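Local coordinates for lysine cyclodeaminase (Streptomyces pristinaespiralis, PDB 5YU3), which probably converts L-lysine to L-pipecolic acid by NAD-dependent cyclodeamination, releasing ammonia, and also recognises L-ornithine and L-2,4-diaminobutyric acid, at residues Ile144-Gln149 with Glu177-Arg182. Residues are numbered along the deposited sequence; the frame is centred on the assembly and turned at random.
Sequences IGTGAQ and ESFARR. With NAD (nicotinamide-adenine-dinucleotide), chain F.
R182 reaches from helix 179-183 to the backbone of T146 and G147. These two residues lie in the glycine-rich turn of a Rossmann-type NAD-binding fold, between strand 140-144 and helix 148-160. From CB the R182 chain runs out extended through CG to CD, and the side chain packs on V151 of helix 148-160. A bend at chi3 (-85°) then turns the edge of the guanidinium to the turn. R182 NE lies 3.4 Å from S178 OG, and CZ comes next, close to T146 O. R182 NH2 donates to T146 O at 2.8 Å, nearly in line with the C=O bond. R182 NH1 donates to T146 O at 3.0 Å, but from above the carbonyl plane. One buried carbonyl is thus gripped by two nitrogens. NH1 also makes a weak bond to G147 O. R182 NH2 also donates to S178 OG at 2.9 Å, near the guanidinium plane, which helps fix the rotation of the group. With an alanine here, T146 O would probably lose both donors and the turn could shift against helix 179-183. L338 O of the second subunit is a further, weak partner of NH1. Beside the arginine, T146 CB packs 3.8 Å from F179 CD1, and T146 CG2 sits over one face of the ring, toward its rim. The ring also touches A150, V151 and L154 of helix 148-160. The far side of the turn holds the cofactor. G147 CA lies 3.3 Å from NAD O5B, where a side chain would clash. A148 N donates to NAD O2A at 2.8 Å, and Q149 N to NAD O1N at 2.9 Å.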
loop_
_atom_site.group_PDB
_atom_site.type_symbol
_atom_site.label_atom_id
_atom_site.label_comp_id
_atom_site.label_asym_id
_atom_site.label_seq_id
_atom_site.Cartn_x
_atom_site.Cartn_y
_atom_site.Cartn_z
ATOM N N ILE A 144 -13.603 -11.951 25.218
ATOM C CA ILE A 144 -12.276 -11.857 25.815
ATOM C C ILE A 144 -11.531 -10.755 25.081
ATOM O O ILE A 144 -11.316 -10.850 23.864
ATOM C CB ILE A 144 -11.499 -13.181 25.735
ATOM C CG1 ILE A 144 -12.363 -14.354 26.205
ATOM C CG2 ILE A 144 -10.198 -13.055 26.539
ATOM C CD1 ILE A 144 -12.542 -14.392 27.681
ATOM N N GLY A 145 -11.131 -9.717 25.817
ATOM C CA GLY A 145 -10.736 -8.465 25.201
ATOM C C GLY A 145 -11.941 -7.550 25.051
ATOM O O GLY A 145 -12.888 -7.884 24.336
ATOM N N THR A 146 -11.942 -6.425 25.767
ATOM C CA THR A 146 -13.052 -5.485 25.686
ATOM C C THR A 146 -12.529 -4.126 25.247
ATOM O O THR A 146 -12.808 -3.101 25.883
ATOM C CB THR A 146 -13.804 -5.380 27.022
ATOM O OG1 THR A 146 -12.929 -4.900 28.043
ATOM C CG2 THR A 146 -14.360 -6.743 27.426
ATOM N N GLY A 147 -11.767 -4.115 24.165
ATOM C CA GLY A 147 -11.320 -2.885 23.542
ATOM C C GLY A 147 -12.247 -2.465 22.424
ATOM O O GLY A 147 -13.472 -2.640 22.499
ATOM N N ALA A 148 -11.655 -1.947 21.347
ATOM C CA ALA A 148 -12.463 -1.371 20.275
ATOM C C ALA A 148 -13.251 -2.437 19.520
ATOM O O ALA A 148 -14.455 -2.278 19.300
ATOM C CB ALA A 148 -11.582 -0.566 19.319
ATOM N N GLN A 149 -12.598 -3.529 19.090
ATOM C CA GLN A 149 -13.337 -4.509 18.288
ATOM C C GLN A 149 -14.472 -5.136 19.087
ATOM O O GLN A 149 -15.521 -5.470 18.525
ATOM C CB GLN A 149 -12.408 -5.613 17.763
ATOM C CG GLN A 149 -11.307 -5.140 16.809
ATOM C CD GLN A 149 -11.783 -4.122 15.796
ATOM O OE1 GLN A 149 -12.751 -4.358 15.064
ATOM N NE2 GLN A 149 -11.084 -2.981 15.731
ATOM N N GLU A 177 -14.008 -2.659 32.967
ATOM C CA GLU A 177 -15.015 -1.932 33.734
ATOM C C GLU A 177 -15.709 -0.858 32.907
ATOM O O GLU A 177 -16.865 -0.531 33.184
ATOM C CB GLU A 177 -14.382 -1.330 34.994
ATOM C CG GLU A 177 -14.235 -2.375 36.108
ATOM C CD GLU A 177 -13.103 -2.073 37.073
ATOM O OE1 GLU A 177 -12.486 -3.036 37.591
ATOM O OE2 GLU A 177 -12.836 -0.878 37.323
ATOM N N SER A 178 -15.047 -0.324 31.880
ATOM C CA SER A 178 -15.674 0.679 31.027
ATOM C C SER A 178 -16.525 0.074 29.924
ATOM O O SER A 178 -17.208 0.823 29.209
ATOM C CB SER A 178 -14.610 1.582 30.394
ATOM O OG SER A 178 -13.873 0.870 29.407
ATOM N N PHE A 179 -16.498 -1.251 29.750
ATOM C CA PHE A 179 -17.150 -1.822 28.579
ATOM C C PHE A 179 -18.664 -1.659 28.648
ATOM O O PHE A 179 -19.301 -1.370 27.631
ATOM C CB PHE A 179 -16.780 -3.298 28.397
ATOM C CG PHE A 179 -17.333 -3.883 27.137
ATOM C CD1 PHE A 179 -16.840 -3.470 25.898
ATOM C CD2 PHE A 179 -18.390 -4.785 27.175
ATOM C CE1 PHE A 179 -17.366 -3.979 24.729
ATOM C CE2 PHE A 179 -18.926 -5.301 26.010
ATOM C CZ PHE A 179 -18.407 -4.895 24.774
ATOM N N ALA A 180 -19.258 -1.818 29.837
ATOM C CA ALA A 180 -20.711 -1.725 29.937
ATOM C C ALA A 180 -21.231 -0.389 29.408
ATOM O O ALA A 180 -22.252 -0.352 28.713
ATOM C CB ALA A 180 -21.159 -1.950 31.385
ATOM N N ARG A 181 -20.532 0.714 29.693
ATOM C CA ARG A 181 -20.998 2.002 29.178
ATOM C C ARG A 181 -20.879 2.071 27.659
ATOM O O ARG A 181 -21.762 2.614 26.986
ATOM C CB ARG A 181 -20.226 3.155 29.814
ATOM C CG ARG A 181 -20.750 4.524 29.389
ATOM C CD ARG A 181 -20.340 5.610 30.381
ATOM N NE ARG A 181 -20.917 6.924 30.069
ATOM C CZ ARG A 181 -20.554 7.691 29.046
ATOM N NH1 ARG A 181 -19.596 7.290 28.223
ATOM N NH2 ARG A 181 -21.143 8.867 28.854
ATOM N N ARG A 182 -19.784 1.552 27.099
ATOM C CA ARG A 182 -19.637 1.555 25.642
ATOM C C ARG A 182 -20.664 0.653 24.966
ATOM O O ARG A 182 -21.039 0.898 23.816
ATOM C CB ARG A 182 -18.215 1.124 25.262
ATOM C CG ARG A 182 -17.152 2.170 25.557
ATOM C CD ARG A 182 -15.756 1.674 25.169
ATOM N NE ARG A 182 -15.144 0.887 26.243
ATOM C CZ ARG A 182 -14.537 -0.288 26.072
ATOM N NH1 ARG A 182 -14.449 -0.837 24.862
ATOM N NH2 ARG A 182 -14.015 -0.913 27.118
HETATM P PA NAD F . -7.754 -2.627 21.451
HETATM O O1A NAD F . -6.389 -2.209 21.899
HETATM O O2A NAD F . -8.860 -1.596 21.337
HETATM O O5B NAD F . -8.303 -3.734 22.482
HETATM C C5B NAD F . -7.526 -4.908 22.750
HETATM C C4B NAD F . -7.826 -5.300 24.190
HETATM O O4B NAD F . -7.219 -6.564 24.469
HETATM C C3B NAD F . -7.218 -4.309 25.187
HETATM O O3B NAD F . -8.256 -3.737 26.012
HETATM C C2B NAD F . -6.261 -5.157 26.008
HETATM O O2B NAD F . -6.203 -4.798 27.386
HETATM C C1B NAD F . -6.856 -6.538 25.844
HETATM N N9A NAD F . -5.959 -7.682 26.113
HETATM C C8A NAD F . -4.637 -7.799 25.851
HETATM N N7A NAD F . -4.184 -9.036 26.233
HETATM C C5A NAD F . -5.245 -9.709 26.739
HETATM C C6A NAD F . -5.498 -11.039 27.326
HETATM N N6A NAD F . -4.500 -11.946 27.446
HETATM N N1A NAD F . -6.762 -11.326 27.709
HETATM C C2A NAD F . -7.785 -10.457 27.605
HETATM N N3A NAD F . -7.627 -9.223 27.097
HETATM C C4A NAD F . -6.407 -8.812 26.656
HETATM O O3 NAD F . -7.575 -3.376 20.021
HETATM P PN NAD F . -8.730 -3.851 19.020
HETATM O O1N NAD F . -9.919 -4.301 19.837
HETATM O O2N NAD F . -8.894 -2.783 17.959
HETATM O O5D NAD F . -8.045 -5.116 18.291
HETATM C C5D NAD F . -7.918 -6.360 18.980
HETATM C C4D NAD F . -7.325 -7.395 18.024
HETATM O O4D NAD F . -8.163 -7.535 16.877
HETATM C C3D NAD F . -5.966 -6.969 17.496
HETATM O O3D NAD F . -5.132 -8.142 17.369
HETATM C C2D NAD F . -6.278 -6.458 16.107
HETATM O O2D NAD F . -5.137 -6.456 15.238
HETATM C C1D NAD F . -7.351 -7.448 15.704
HETATM N N1N NAD F . -8.173 -7.047 14.569
HETATM C C2N NAD F . -8.630 -8.012 13.760
HETATM C C3N NAD F . -9.415 -7.708 12.657
HETATM C C7N NAD F . -9.912 -8.823 11.798
HETATM O O7N NAD F . -10.400 -8.585 10.711
HETATM N N7N NAD F . -9.846 -10.076 12.280
HETATM C C4N NAD F . -9.770 -6.380 12.403
HETATM C C5N NAD F . -9.304 -5.404 13.282
HETATM C C6N NAD F . -8.508 -5.759 14.373
#